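Minor fimbrium tip subunit Mfa3 (Porphyromonas gingivalis ATCC 33277, PDB 5NF4) forms part of the tip of the minor fimbriae, filamentous pili that mediate biofilm formation and adhesion to host cells and other oral bacteria. Local coordinates at residues 137-142 against 222-227; 116-121 against 159-164; 326-331 against 339-344; 291-296 against 306-311. One frame throughout, in Å; residues are numbered along the deposited sequence.

Contact 1: 137-142 against 222-227; sequences HFMQVF and YRLVPN. With FMT (formic acid), chain C.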
loop_
_atom_site.group_PDB
_atom_site.type_symbol
_atom_site.label_atom_id
_atom_site.label_comp_id
_atom_site.label_asym_id
_atom_site.label_seq_id
_atom_site.Cartn_x
_atom_site.Cartn_y
_atom_site.Cartn_z
ATOM N N HIS A 137 1.933 -15.941 10.399
ATOM C CA HIS A 137 0.999 -16.537 9.429
ATOM C C HIS A 137 -0.099 -15.543 9.082
ATOM O O HIS A 137 -0.461 -15.394 7.892
ATOM C CB HIS A 137 0.399 -17.853 9.971
ATOM C CG HIS A 137 1.338 -19.031 9.926
ATOM N ND1 HIS A 137 2.107 -19.356 8.825
ATOM C CD2 HIS A 137 1.601 -19.985 10.853
ATOM C CE1 HIS A 137 2.816 -20.445 9.089
ATOM N NE2 HIS A 137 2.527 -20.847 10.312
ATOM N N PHE A 138 -0.645 -14.858 10.086
ATOM C CA PHE A 138 -1.714 -13.898 9.870
ATOM C C PHE A 138 -1.240 -12.766 8.966
ATOM O O PHE A 138 -1.953 -12.363 8.031
ATOM C CB PHE A 138 -2.216 -13.336 11.216
ATOM C CG PHE A 138 -3.401 -12.408 11.106
ATOM C CD1 PHE A 138 -3.217 -11.047 10.831
ATOM C CD2 PHE A 138 -4.696 -12.896 11.238
ATOM C CE1 PHE A 138 -4.321 -10.190 10.744
ATOM C CE2 PHE A 138 -5.796 -12.060 11.124
ATOM C CZ PHE A 138 -5.621 -10.708 10.873
ATOM N N MET A 139 -0.048 -12.242 9.239
ATOM C CA MET A 139 0.504 -11.181 8.392
ATOM C C MET A 139 0.693 -11.596 6.917
ATOM O O MET A 139 0.652 -10.751 6.026
ATOM C CB MET A 139 1.852 -10.700 8.893
ATOM C CG MET A 139 1.818 -10.083 10.274
ATOM S SD MET A 139 0.832 -8.577 10.516
ATOM C CE MET A 139 1.978 -7.407 9.837
ATOM N N GLN A 140 0.916 -12.884 6.680
ATOM C CA GLN A 140 1.266 -13.402 5.362
ATOM C C GLN A 140 0.033 -13.800 4.562
ATOM O O GLN A 140 0.157 -14.105 3.399
ATOM C CB GLN A 140 2.220 -14.600 5.520
ATOM C CG GLN A 140 3.606 -14.165 6.035
ATOM C CD GLN A 140 4.402 -15.285 6.727
ATOM O OE1 GLN A 140 4.064 -16.462 6.626
ATOM N NE2 GLN A 140 5.460 -14.901 7.452
ATOM N N VAL A 141 -1.144 -13.790 5.177
ATOM C CA VAL A 141 -2.370 -14.186 4.446
ATOM C C VAL A 141 -2.612 -13.299 3.226
ATOM O O VAL A 141 -2.465 -12.076 3.306
ATOM C CB VAL A 141 -3.604 -14.142 5.396
ATOM C CG1 VAL A 141 -4.943 -14.315 4.632
ATOM C CG2 VAL A 141 -3.492 -15.231 6.461
ATOM N N PHE A 142 -2.987 -13.924 2.102
ATOM C CA PHE A 142 -3.451 -13.181 0.919
ATOM C C PHE A 142 -4.927 -12.837 1.137
ATOM O O PHE A 142 -5.772 -13.709 1.331
ATOM C CB PHE A 142 -3.185 -14.018 -0.348
ATOM C CG PHE A 142 -1.753 -14.374 -0.517
ATOM C CD1 PHE A 142 -0.793 -13.385 -0.708
ATOM C CD2 PHE A 142 -1.353 -15.694 -0.448
ATOM C CE1 PHE A 142 0.557 -13.711 -0.836
ATOM C CE2 PHE A 142 -0.012 -16.023 -0.596
ATOM C CZ PHE A 142 0.942 -15.024 -0.776
ATOM N N TYR A 222 -4.213 -8.252 -1.299
ATOM C CA TYR A 222 -3.205 -7.574 -0.519
ATOM C C TYR A 222 -2.646 -8.510 0.542
ATOM O O TYR A 222 -3.187 -9.578 0.847
ATOM C CB TYR A 222 -3.771 -6.319 0.105
ATOM C CG TYR A 222 -4.744 -6.472 1.253
ATOM C CD1 TYR A 222 -4.298 -6.534 2.577
ATOM C CD2 TYR A 222 -6.098 -6.497 1.036
ATOM C CE1 TYR A 222 -5.182 -6.659 3.606
ATOM C CE2 TYR A 222 -6.999 -6.620 2.069
ATOM C CZ TYR A 222 -6.520 -6.693 3.365
ATOM O OH TYR A 222 -7.383 -6.801 4.413
ATOM N N ARG A 223 -1.547 -8.062 1.116
ATOM C CA ARG A 223 -0.861 -8.803 2.154
ATOM C C ARG A 223 -0.332 -7.832 3.180
ATOM O O ARG A 223 0.129 -6.761 2.811
ATOM C CB ARG A 223 0.285 -9.599 1.523
ATOM C CG ARG A 223 0.845 -10.697 2.369
ATOM C CD ARG A 223 2.141 -11.292 1.750
ATOM N NE ARG A 223 2.443 -12.679 2.162
ATOM C CZ ARG A 223 3.655 -13.218 2.235
ATOM N NH1 ARG A 223 4.738 -12.486 2.015
ATOM N NH2 ARG A 223 3.789 -14.505 2.551
ATOM N N LEU A 224 -0.380 -8.197 4.451
ATOM C CA LEU A 224 0.013 -7.258 5.507
ATOM C C LEU A 224 1.528 -7.165 5.714
ATOM O O LEU A 224 2.018 -6.295 6.467
ATOM C CB LEU A 224 -0.659 -7.625 6.821
ATOM C CG LEU A 224 -2.168 -7.419 6.818
ATOM C CD1 LEU A 224 -2.770 -8.123 7.996
ATOM C CD2 LEU A 224 -2.546 -5.912 6.796
ATOM N N VAL A 225 2.271 -8.057 5.071
ATOM C CA VAL A 225 3.720 -7.883 4.949
ATOM C C VAL A 225 4.075 -7.999 3.495
ATOM O O VAL A 225 3.328 -8.583 2.702
ATOM C CB VAL A 225 4.524 -8.923 5.748
ATOM C CG1 VAL A 225 4.460 -8.610 7.186
ATOM C CG2 VAL A 225 4.034 -10.343 5.439
ATOM N N PRO A 226 5.210 -7.429 3.114
ATOM C CA PRO A 226 5.548 -7.439 1.687
ATOM C C PRO A 226 5.526 -8.810 1.012
ATOM O O PRO A 226 5.905 -9.826 1.587
ATOM C CB PRO A 226 6.966 -6.858 1.672
ATOM C CG PRO A 226 7.019 -5.989 2.849
ATOM C CD PRO A 226 6.194 -6.673 3.910
ATOM N N ASN A 227 5.085 -8.785 -0.241
ATOM C CA ASN A 227 5.038 -9.939 -1.121
ATOM C C ASN A 227 6.430 -10.323 -1.598
ATOM O O ASN A 227 7.253 -9.452 -1.867
ATOM C CB ASN A 227 4.165 -9.639 -2.345
ATOM C CG ASN A 227 2.693 -9.570 -2.028
ATOM O OD1 ASN A 227 2.019 -10.587 -1.993
ATOM N ND2 ASN A 227 2.182 -8.363 -1.818
HETATM C C FMT C . 2.230 -18.305 4.825
HETATM O O1 FMT C . 1.652 -19.173 4.186
HETATM O O2 FMT C . 2.109 -18.247 6.047
HETATM O O HOH W 1 -2.185 -10.470 5.367
#
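Arg223 reaches across the end of helix 132-140 and donates from NE to Gln140 O (3.0 Å, N-H...O angle 163°). Its arm is extended, with CG anti to the backbone N (chi1 -164°), and lays the guanidinium alongside the Gln140 side chain. NH1 turns back to Pro226 O at 2.9 Å. The Phe142 ring is nearly parallel to the guanidinium, with Gln140 O over its face and Asn227 OD1 at its edge. Leu224 N and Val225 N share Met139 O as acceptor, both in weak, strongly bent hydrogen bonds. A water accepts a hydrogen bond from Leu224 N and donates one to Val141 O.

Apolar contact centres on Met139. Its CB meets Val225 CG1 at 3.8 Å, and its bent chain brings CE between Leu224 and Val225, also 3.8 Å from Val225 CG1. Phe138 CE1 meets Leu224 CD1. The carbonyls at the helix C-terminus thus receive donors from the 222-227 loop, and the arginine's charge would probably suit that end of the helix dipole.

Contact 2: 116-121 against 159-164; sequences VANIPN and FPMSRM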
loop_
_atom_site.group_PDB
_atom_site.type_symbol
_atom_site.label_atom_id
_atom_site.label_comp_id
_atom_site.label_asym_id
_atom_site.label_seq_id
_atom_site.Cartn_x
_atom_site.Cartn_y
_atom_site.Cartn_z
ATOM N N VAL A 116 -1.586 -3.571 12.965
ATOM C CA VAL A 116 -2.530 -3.875 11.872
ATOM C C VAL A 116 -3.709 -2.908 11.980
ATOM O O VAL A 116 -4.374 -2.867 12.998
ATOM C CB VAL A 116 -3.018 -5.346 11.947
ATOM C CG1 VAL A 116 -4.010 -5.631 10.857
ATOM C CG2 VAL A 116 -1.823 -6.300 11.775
ATOM N N ALA A 117 -4.000 -2.161 10.903
ATOM C CA ALA A 117 -5.048 -1.169 10.928
ATOM C C ALA A 117 -6.102 -1.452 9.875
ATOM O O ALA A 117 -5.778 -2.004 8.824
ATOM C CB ALA A 117 -4.485 0.222 10.706
ATOM N N ASN A 118 -7.341 -1.109 10.222
ATOM C CA ASN A 118 -8.467 -1.172 9.292
ATOM C C ASN A 118 -8.744 -2.568 8.727
ATOM O O ASN A 118 -9.243 -2.711 7.617
ATOM C CB ASN A 118 -8.208 -0.195 8.158
ATOM C CG ASN A 118 -8.199 1.242 8.633
ATOM O OD1 ASN A 118 -8.764 1.549 9.687
ATOM N ND2 ASN A 118 -7.603 2.140 7.838
ATOM N N ILE A 119 -8.451 -3.583 9.505
ATOM C CA ILE A 119 -8.795 -4.953 9.146
ATOM C C ILE A 119 -10.142 -5.324 9.783
ATOM O O ILE A 119 -10.334 -5.193 10.992
ATOM C CB ILE A 119 -7.664 -5.913 9.592
ATOM C CG1 ILE A 119 -6.388 -5.632 8.785
ATOM C CG2 ILE A 119 -8.082 -7.373 9.463
ATOM C CD1 ILE A 119 -6.547 -5.764 7.268
ATOM N N PRO A 120 -11.116 -5.760 8.963
ATOM C CA PRO A 120 -12.418 -6.130 9.529
ATOM C C PRO A 120 -12.331 -7.167 10.644
ATOM O O PRO A 120 -11.707 -8.235 10.459
ATOM C CB PRO A 120 -13.169 -6.715 8.327
ATOM C CG PRO A 120 -12.529 -6.098 7.159
ATOM C CD PRO A 120 -11.090 -5.925 7.503
ATOM N N ASN A 121 -12.982 -6.842 11.759
ATOM C CA ASN A 121 -13.024 -7.679 12.959
ATOM C C ASN A 121 -11.664 -8.167 13.434
ATOM O O ASN A 121 -11.531 -9.265 13.953
ATOM C CB ASN A 121 -13.957 -8.859 12.724
ATOM C CG ASN A 121 -15.402 -8.467 12.857
ATOM O OD1 ASN A 121 -15.778 -7.855 13.833
ATOM N ND2 ASN A 121 -16.215 -8.771 11.855
ATOM N N PHE A 159 -8.267 2.105 4.117
ATOM C CA PHE A 159 -7.323 1.143 3.532
ATOM C C PHE A 159 -6.660 0.315 4.612
ATOM O O PHE A 159 -6.243 0.873 5.617
ATOM C CB PHE A 159 -6.208 1.862 2.746
ATOM C CG PHE A 159 -6.659 2.584 1.529
ATOM C CD1 PHE A 159 -7.392 1.942 0.536
ATOM C CD2 PHE A 159 -6.277 3.895 1.330
ATOM C CE1 PHE A 159 -7.785 2.631 -0.601
ATOM C CE2 PHE A 159 -6.652 4.573 0.218
ATOM C CZ PHE A 159 -7.419 3.936 -0.764
ATOM N N PRO A 160 -6.512 -1.008 4.416
ATOM C CA PRO A 160 -5.654 -1.760 5.342
ATOM C C PRO A 160 -4.257 -1.194 5.408
ATOM O O PRO A 160 -3.702 -0.764 4.392
ATOM C CB PRO A 160 -5.635 -3.181 4.760
ATOM C CG PRO A 160 -6.922 -3.272 3.943
ATOM C CD PRO A 160 -7.114 -1.870 3.382
ATOM N N MET A 161 -3.694 -1.167 6.620
ATOM C CA MET A 161 -2.329 -0.683 6.835
ATOM C C MET A 161 -1.636 -1.580 7.849
ATOM O O MET A 161 -2.287 -2.270 8.636
ATOM C CB MET A 161 -2.304 0.755 7.331
ATOM C CG MET A 161 -3.274 1.666 6.674
ATOM S SD MET A 161 -3.039 3.321 7.331
ATOM C CE MET A 161 -4.370 4.205 6.511
ATOM N N SER A 162 -0.313 -1.616 7.791
ATOM C CA SER A 162 0.421 -2.347 8.806
ATOM C C SER A 162 1.823 -1.855 8.990
ATOM O O SER A 162 2.370 -1.093 8.176
ATOM C CB SER A 162 0.463 -3.814 8.429
ATOM O OG SER A 162 1.180 -3.932 7.210
ATOM N N ARG A 163 2.427 -2.315 10.074
ATOM C CA ARG A 163 3.848 -2.122 10.243
ATOM C C ARG A 163 4.319 -3.127 11.271
ATOM O O ARG A 163 3.567 -3.473 12.175
ATOM C CB ARG A 163 4.151 -0.692 10.673
ATOM C CG ARG A 163 5.618 -0.301 10.564
ATOM C CD ARG A 163 6.071 -0.084 9.149
ATOM N NE ARG A 163 7.504 0.135 9.172
ATOM C CZ ARG A 163 8.097 1.320 9.200
ATOM N NH1 ARG A 163 7.389 2.443 9.144
ATOM N NH2 ARG A 163 9.420 1.374 9.267
ATOM N N MET A 164 5.528 -3.639 11.092
ATOM C CA MET A 164 6.114 -4.491 12.115
ATOM C C MET A 164 7.551 -4.108 12.388
ATOM O O MET A 164 8.302 -3.670 11.496
ATOM C CB MET A 164 5.977 -5.981 11.740
ATOM C CG MET A 164 6.715 -6.476 10.559
ATOM S SD MET A 164 6.499 -8.281 10.366
ATOM C CE MET A 164 7.684 -8.855 11.590
#
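Ala117 and Met161 form the antiparallel hydrogen-bonded pair that joins the end of strand 109-117 to the start of strand 161-170. Ala117 N donates to Met161 O at 2.8 Å, and Met161 N returns the bond to Ala117 O at 3.1 Å. Their side chains share one face of the sheet, where Ala117 CB meets Met161 CB at 4.1 Å. Val116 and Ser162 follow as a non-hydrogen-bonded pair on the other face, beside Met139 of helix 132-140.

The tight part continues past the paired strands. Asn118 carries CG anti to its carbonyl carbon (chi1 -65°), which sets the amide beside Phe159 of the 159-164 segment. ND2 donates to Phe159 O at 2.9 Å with a nearly straight N-H...O angle of 166°. The acceptor lies in the amide plane, but the donor sits above the plane of the Phe159 carbonyl. Arg68 O also accepts from ND2, while OD1 receives His70 N. Beyond this, Ile119 CD1 meets Pro160 CB at 3.7 Å, the two side chains crossing at about a right angle.

The contact then loosens. Pro120 and Asn121 turn off toward helix 122-126 and are exposed. In strand 161-170, Arg163 is partly exposed, and its NH1 bonds Lys191 O. The buried Asn118 amide therefore has partners at both ends, and it extends the polar pairing just beyond the strand end.

Contact 3: 326-331 against 339-344; sequences YIYRIK and VKYSIC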
loop_
_atom_site.group_PDB
_atom_site.type_symbol
_atom_site.label_atom_id
_atom_site.label_comp_id
_atom_site.label_asym_id
_atom_site.label_seq_id
_atom_site.Cartn_x
_atom_site.Cartn_y
_atom_site.Cartn_z
ATOM N N TYR A 326 2.196 6.739 -7.727
ATOM C CA TYR A 326 2.553 6.672 -9.136
ATOM C C TYR A 326 1.802 7.780 -9.863
ATOM O O TYR A 326 0.566 7.764 -9.944
ATOM C CB TYR A 326 2.214 5.287 -9.716
ATOM C CG TYR A 326 3.043 4.178 -9.095
ATOM C CD1 TYR A 326 2.718 3.673 -7.841
ATOM C CD2 TYR A 326 4.174 3.684 -9.729
ATOM C CE1 TYR A 326 3.508 2.687 -7.221
ATOM C CE2 TYR A 326 4.969 2.678 -9.129
ATOM C CZ TYR A 326 4.622 2.194 -7.867
ATOM O OH TYR A 326 5.412 1.238 -7.224
ATOM N N ILE A 327 2.560 8.754 -10.356
ATOM C CA ILE A 327 1.990 9.982 -10.903
ATOM C C ILE A 327 2.305 10.100 -12.389
ATOM O O ILE A 327 3.466 10.092 -12.800
ATOM C CB ILE A 327 2.518 11.223 -10.142
ATOM C CG1 ILE A 327 2.212 11.088 -8.645
ATOM C CG2 ILE A 327 1.887 12.514 -10.687
ATOM C CD1 ILE A 327 2.998 12.044 -7.767
ATOM N N TYR A 328 1.247 10.208 -13.192
ATOM C CA TYR A 328 1.369 10.381 -14.631
ATOM C C TYR A 328 0.805 11.717 -15.064
ATOM O O TYR A 328 -0.237 12.181 -14.571
ATOM C CB TYR A 328 0.655 9.228 -15.369
ATOM C CG TYR A 328 1.360 7.930 -15.105
ATOM C CD1 TYR A 328 1.084 7.196 -13.961
ATOM C CD2 TYR A 328 2.354 7.465 -15.963
ATOM C CE1 TYR A 328 1.749 6.020 -13.696
ATOM C CE2 TYR A 328 3.035 6.286 -15.695
ATOM C CZ TYR A 328 2.717 5.566 -14.570
ATOM O OH TYR A 328 3.406 4.413 -14.294
ATOM N N ARG A 329 1.546 12.359 -15.962
ATOM C CA ARG A 329 1.127 13.600 -16.583
ATOM C C ARG A 329 1.037 13.280 -18.061
ATOM O O ARG A 329 2.037 12.930 -18.693
ATOM C CB ARG A 329 2.122 14.736 -16.269
ATOM C CG ARG A 329 2.290 14.887 -14.758
ATOM C CD ARG A 329 3.396 15.810 -14.354
ATOM N NE ARG A 329 4.749 15.334 -14.650
ATOM C CZ ARG A 329 5.378 14.343 -14.022
ATOM N NH1 ARG A 329 4.775 13.628 -13.076
ATOM N NH2 ARG A 329 6.620 14.044 -14.377
ATOM N N ILE A 330 -0.180 13.361 -18.587
ATOM C CA ILE A 330 -0.466 12.923 -19.958
ATOM C C ILE A 330 -1.013 14.028 -20.863
ATOM O O ILE A 330 -1.892 14.796 -20.467
ATOM C CB ILE A 330 -1.474 11.766 -19.941
ATOM C CG1 ILE A 330 -0.929 10.606 -19.115
ATOM C CG2 ILE A 330 -1.799 11.324 -21.407
ATOM C CD1 ILE A 330 -1.920 9.524 -18.891
ATOM N N LYS A 331 -0.463 14.108 -22.079
ATOM C CA LYS A 331 -0.974 14.996 -23.131
ATOM C C LYS A 331 -1.648 14.131 -24.181
ATOM O O LYS A 331 -1.018 13.236 -24.735
ATOM C CB LYS A 331 0.141 15.820 -23.785
ATOM C CG LYS A 331 0.852 16.787 -22.862
ATOM C CD LYS A 331 1.957 17.534 -23.598
ATOM C CE LYS A 331 2.758 18.449 -22.666
ATOM N NZ LYS A 331 3.777 19.261 -23.425
ATOM N N VAL A 339 3.605 10.921 -22.332
ATOM C CA VAL A 339 3.503 10.562 -20.922
ATOM C C VAL A 339 4.751 10.951 -20.179
ATOM O O VAL A 339 5.845 10.583 -20.587
ATOM C CB VAL A 339 3.277 9.049 -20.735
ATOM C CG1 VAL A 339 3.117 8.726 -19.247
ATOM C CG2 VAL A 339 2.070 8.591 -21.488
ATOM N N LYS A 340 4.576 11.701 -19.094
ATOM C CA LYS A 340 5.648 11.961 -18.130
ATOM C C LYS A 340 5.265 11.303 -16.817
ATOM O O LYS A 340 4.079 11.188 -16.502
ATOM C CB LYS A 340 5.868 13.459 -17.945
ATOM C CG LYS A 340 6.426 14.178 -19.170
ATOM C CD LYS A 340 7.781 13.622 -19.559
ATOM C CE LYS A 340 8.354 14.292 -20.795
ATOM N NZ LYS A 340 8.960 15.610 -20.483
ATOM N N TYR A 341 6.288 10.890 -16.062
ATOM C CA TYR A 341 6.127 9.988 -14.930
ATOM C C TYR A 341 6.999 10.382 -13.761
ATOM O O TYR A 341 8.125 10.859 -13.932
ATOM C CB TYR A 341 6.477 8.574 -15.365
ATOM C CG TYR A 341 6.869 7.572 -14.283
ATOM C CD1 TYR A 341 5.914 6.780 -13.669
ATOM C CD2 TYR A 341 8.209 7.395 -13.917
ATOM C CE1 TYR A 341 6.282 5.828 -12.696
ATOM C CE2 TYR A 341 8.580 6.461 -12.962
ATOM C CZ TYR A 341 7.615 5.684 -12.357
ATOM O OH TYR A 341 7.946 4.753 -11.402
ATOM N N SER A 342 6.469 10.156 -12.571
ATOM C CA SER A 342 7.278 10.182 -11.360
ATOM C C SER A 342 6.716 9.204 -10.334
ATOM O O SER A 342 5.552 8.845 -10.377
ATOM C CB SER A 342 7.345 11.601 -10.795
ATOM O OG SER A 342 6.059 12.098 -10.507
ATOM N N ILE A 343 7.569 8.725 -9.432
ATOM C CA ILE A 343 7.109 7.924 -8.315
ATOM C C ILE A 343 7.573 8.625 -7.047
ATOM O O ILE A 343 8.676 9.150 -6.991
ATOM C CB ILE A 343 7.646 6.482 -8.397
ATOM C CG1 ILE A 343 7.068 5.630 -7.274
ATOM C CG2 ILE A 343 9.163 6.497 -8.459
ATOM C CD1 ILE A 343 7.590 4.193 -7.271
ATOM N N CYS A 344 6.717 8.696 -6.045
ATOM C CA CYS A 344 7.152 9.284 -4.784
ATOM C C CYS A 344 6.487 8.600 -3.616
ATOM O O CYS A 344 5.684 7.699 -3.784
ATOM C CB CYS A 344 6.865 10.784 -4.757
ATOM S SG CYS A 344 5.178 11.234 -5.092
#
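Tyr326 carries CG anti to its carbonyl carbon (chi1 -65°) and Ile343 carries CG1 anti to its backbone N (chi1 -176°), which lays the two side by side across this antiparallel beta hairpin. Ile343 CG1 makes a CH-pi contact over the ring face, 4.2 Å from the Tyr326 ring centroid. Tyr328 and Tyr341 point the same way, side by side, and their planes meet obliquely at 50°. Tyr328 CZ comes to 3.5 Å from Tyr341 CD1, and Val339 CG1 touches the Tyr328 ring edge.

The backbone pairs regularly. Ile327 and Ser342 exchange two hydrogen bonds. Arg329 N to Lys340 O and Lys340 N to Arg329 O are both 2.8 Å. Hydrogen bonds join Tyr326 OH to Thr294 OG1, Tyr328 OH to Tyr304 OH and Tyr341 OH to His295 N, linking this aromatic face to the 291-296 loop and helix 304-308. The other side of the hairpin carries Ile327, Arg329, Lys340 and Ser342. There Ile327 CD1 touches Cys344 SG at 3.5 Å. Arg329 bends at chi3 and folds its guanidinium over the Lys340 backbone. Its NH1 donates to Ser342 OG at 3.3 Å, with the hydroxyl oxygen tilted from the guanidinium plane.

Contact 4: 291-296 against 306-311; sequences PIITHE and PFAKGL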
loop_
_atom_site.group_PDB
_atom_site.type_symbol
_atom_site.label_atom_id
_atom_site.label_comp_id
_atom_site.label_asym_id
_atom_site.label_seq_id
_atom_site.Cartn_x
_atom_site.Cartn_y
_atom_site.Cartn_z
ATOM N N PRO A 291 1.989 0.810 -19.476
ATOM C CA PRO A 291 2.460 -0.053 -18.378
ATOM C C PRO A 291 2.946 0.794 -17.215
ATOM O O PRO A 291 3.553 1.843 -17.426
ATOM C CB PRO A 291 3.605 -0.854 -19.022
ATOM C CG PRO A 291 3.376 -0.751 -20.487
ATOM C CD PRO A 291 2.800 0.637 -20.689
ATOM N N ILE A 292 2.684 0.321 -16.004
ATOM C CA ILE A 292 3.097 0.991 -14.777
ATOM C C ILE A 292 4.410 0.366 -14.308
ATOM O O ILE A 292 4.542 -0.856 -14.319
ATOM C CB ILE A 292 1.984 0.863 -13.728
ATOM C CG1 ILE A 292 0.734 1.608 -14.210
ATOM C CG2 ILE A 292 2.439 1.403 -12.379
ATOM C CD1 ILE A 292 -0.515 1.216 -13.453
ATOM N N ILE A 293 5.394 1.202 -13.988
ATOM C CA ILE A 293 6.709 0.732 -13.547
ATOM C C ILE A 293 7.122 1.437 -12.276
ATOM O O ILE A 293 6.547 2.467 -11.923
ATOM C CB ILE A 293 7.785 0.969 -14.604
ATOM C CG1 ILE A 293 8.134 2.473 -14.727
ATOM C CG2 ILE A 293 7.305 0.468 -15.939
ATOM C CD1 ILE A 293 9.128 2.795 -15.832
ATOM N N THR A 294 8.124 0.869 -11.609
ATOM C CA THR A 294 8.822 1.536 -10.526
ATOM C C THR A 294 10.216 1.865 -11.008
ATOM O O THR A 294 11.047 0.974 -11.209
ATOM C CB THR A 294 8.892 0.652 -9.253
ATOM O OG1 THR A 294 7.561 0.404 -8.777
ATOM C CG2 THR A 294 9.695 1.332 -8.197
ATOM N N HIS A 295 10.479 3.155 -11.184
ATOM C CA HIS A 295 11.780 3.615 -11.644
ATOM C C HIS A 295 12.141 4.947 -11.044
ATOM O O HIS A 295 11.406 5.916 -11.206
ATOM C CB HIS A 295 11.777 3.725 -13.174
ATOM C CG HIS A 295 13.116 4.053 -13.740
ATOM N ND1 HIS A 295 14.122 3.119 -13.856
ATOM C CD2 HIS A 295 13.624 5.218 -14.203
ATOM C CE1 HIS A 295 15.195 3.699 -14.366
ATOM N NE2 HIS A 295 14.916 4.970 -14.589
ATOM N N GLU A 296 13.254 4.966 -10.303
ATOM C CA GLU A 296 13.827 6.174 -9.725
ATOM C C GLU A 296 14.799 6.797 -10.708
ATOM O O GLU A 296 15.548 6.097 -11.391
ATOM C CB GLU A 296 14.580 5.867 -8.419
ATOM C CG GLU A 296 13.836 4.989 -7.430
ATOM C CD GLU A 296 12.697 5.710 -6.737
ATOM O OE1 GLU A 296 12.668 6.961 -6.777
ATOM O OE2 GLU A 296 11.833 5.018 -6.149
ATOM N N PRO A 306 8.564 4.031 -24.469
ATOM C CA PRO A 306 9.394 2.966 -25.038
ATOM C C PRO A 306 10.092 2.145 -23.961
ATOM O O PRO A 306 10.221 0.938 -24.101
ATOM C CB PRO A 306 10.405 3.725 -25.902
ATOM C CG PRO A 306 9.758 5.046 -26.186
ATOM C CD PRO A 306 8.907 5.360 -25.013
ATOM N N PHE A 307 10.522 2.792 -22.889
ATOM C CA PHE A 307 11.159 2.095 -21.781
ATOM C C PHE A 307 10.145 1.168 -21.119
ATOM O O PHE A 307 10.363 -0.039 -20.945
ATOM C CB PHE A 307 11.696 3.116 -20.781
ATOM C CG PHE A 307 12.331 2.516 -19.563
ATOM C CD1 PHE A 307 13.357 1.607 -19.689
ATOM C CD2 PHE A 307 11.941 2.902 -18.297
ATOM C CE1 PHE A 307 13.956 1.065 -18.562
ATOM C CE2 PHE A 307 12.550 2.382 -17.197
ATOM C CZ PHE A 307 13.553 1.463 -17.329
ATOM N N ALA A 308 9.012 1.749 -20.762
ATOM C CA ALA A 308 7.954 1.020 -20.069
ATOM C C ALA A 308 7.414 -0.125 -20.905
ATOM O O ALA A 308 6.988 -1.151 -20.369
ATOM C CB ALA A 308 6.829 1.960 -19.694
ATOM N N LYS A 309 7.398 0.055 -22.221
ATOM C CA LYS A 309 6.905 -0.996 -23.093
ATOM C C LYS A 309 7.948 -2.061 -23.446
ATOM O O LYS A 309 7.708 -2.910 -24.307
ATOM C CB LYS A 309 6.321 -0.357 -24.367
ATOM C CG LYS A 309 4.998 0.311 -24.083
ATOM C CD LYS A 309 4.293 0.740 -25.384
ATOM C CE LYS A 309 2.776 0.742 -25.223
ATOM N NZ LYS A 309 2.066 0.858 -26.526
ATOM N N GLY A 310 9.090 -2.037 -22.758
ATOM C CA GLY A 310 10.128 -3.044 -22.950
ATOM C C GLY A 310 10.839 -3.033 -24.298
ATOM O O GLY A 310 11.355 -4.068 -24.729
ATOM N N LEU A 311 10.879 -1.878 -24.972
ATOM C CA LEU A 311 11.470 -1.781 -26.300
ATOM C C LEU A 311 12.970 -1.484 -26.261
ATOM O O LEU A 311 13.621 -1.534 -27.283
ATOM C CB LEU A 311 10.749 -0.701 -27.128
ATOM C CG LEU A 311 9.231 -0.891 -27.180
ATOM C CD1 LEU A 311 8.558 0.256 -27.968
ATOM C CD2 LEU A 311 8.863 -2.235 -27.787
#
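Phe307 presents its edge to the face of the His295 ring in a T-shaped pair, with centroids 5.0 Å apart and planes at 68°. CE2 is the leading atom, 3.8 Å from His295 ND1. Ile293 CD1 also touches this ring, 3.7 Å from Phe307 CE2. Ile293 CG2 turns to Ala308 CB at 4.1 Å, so its two branches touch successive residues of the helix. Pro291 completes the first shell. Its CG rests 3.6 Å from Ala308 O, and its ring crosses the Lys309 chain near CG.

Torsions and second-shell bonds set these groups in place. With CG anti to the backbone N (chi1 178°), Phe307 extends its ring toward His295 and Ile293. The imidazole is held at its far nitrogen, where His295 NE2 bonds Ala298 O. Tyr304 OH, from the first turn of the helix, bonds Pro291 O. Ala308 O is itself bonded by Tyr318 OH.

The helix ends in a Schellman motif with Gly310, at positive phi, as its C-prime residue. Leu311 N bonds Pro306 O and Gly310 N bonds Phe307 O. The contact is thus apolar and aromatic, and the nearby polar atoms named here, Pro291 O, Ala308 O and His295 NE2, find partners outside the two segments.

Following the chain, the 116-121 segment comes first, then 137-142, 159-164 and 222-227. Contacts 1 and 2 therefore cross: contact 2 closes the loop holding helices 122-126 and 132-140, and contact 1 later ties the second helix to the loop after strand 221-222. They touch directly, through Ser162 and Leu224. Contact 4 then closes a short loop between strand 287-291 and helix 304-308. Contact 3 follows it in series as the hairpin of strands 324-332 and 337-345. Contacts 3 and 4 touch through tyrosine hydroxyls. The two pairs stand apart, with the centres of contacts 1 and 3 about 29 Å from each other.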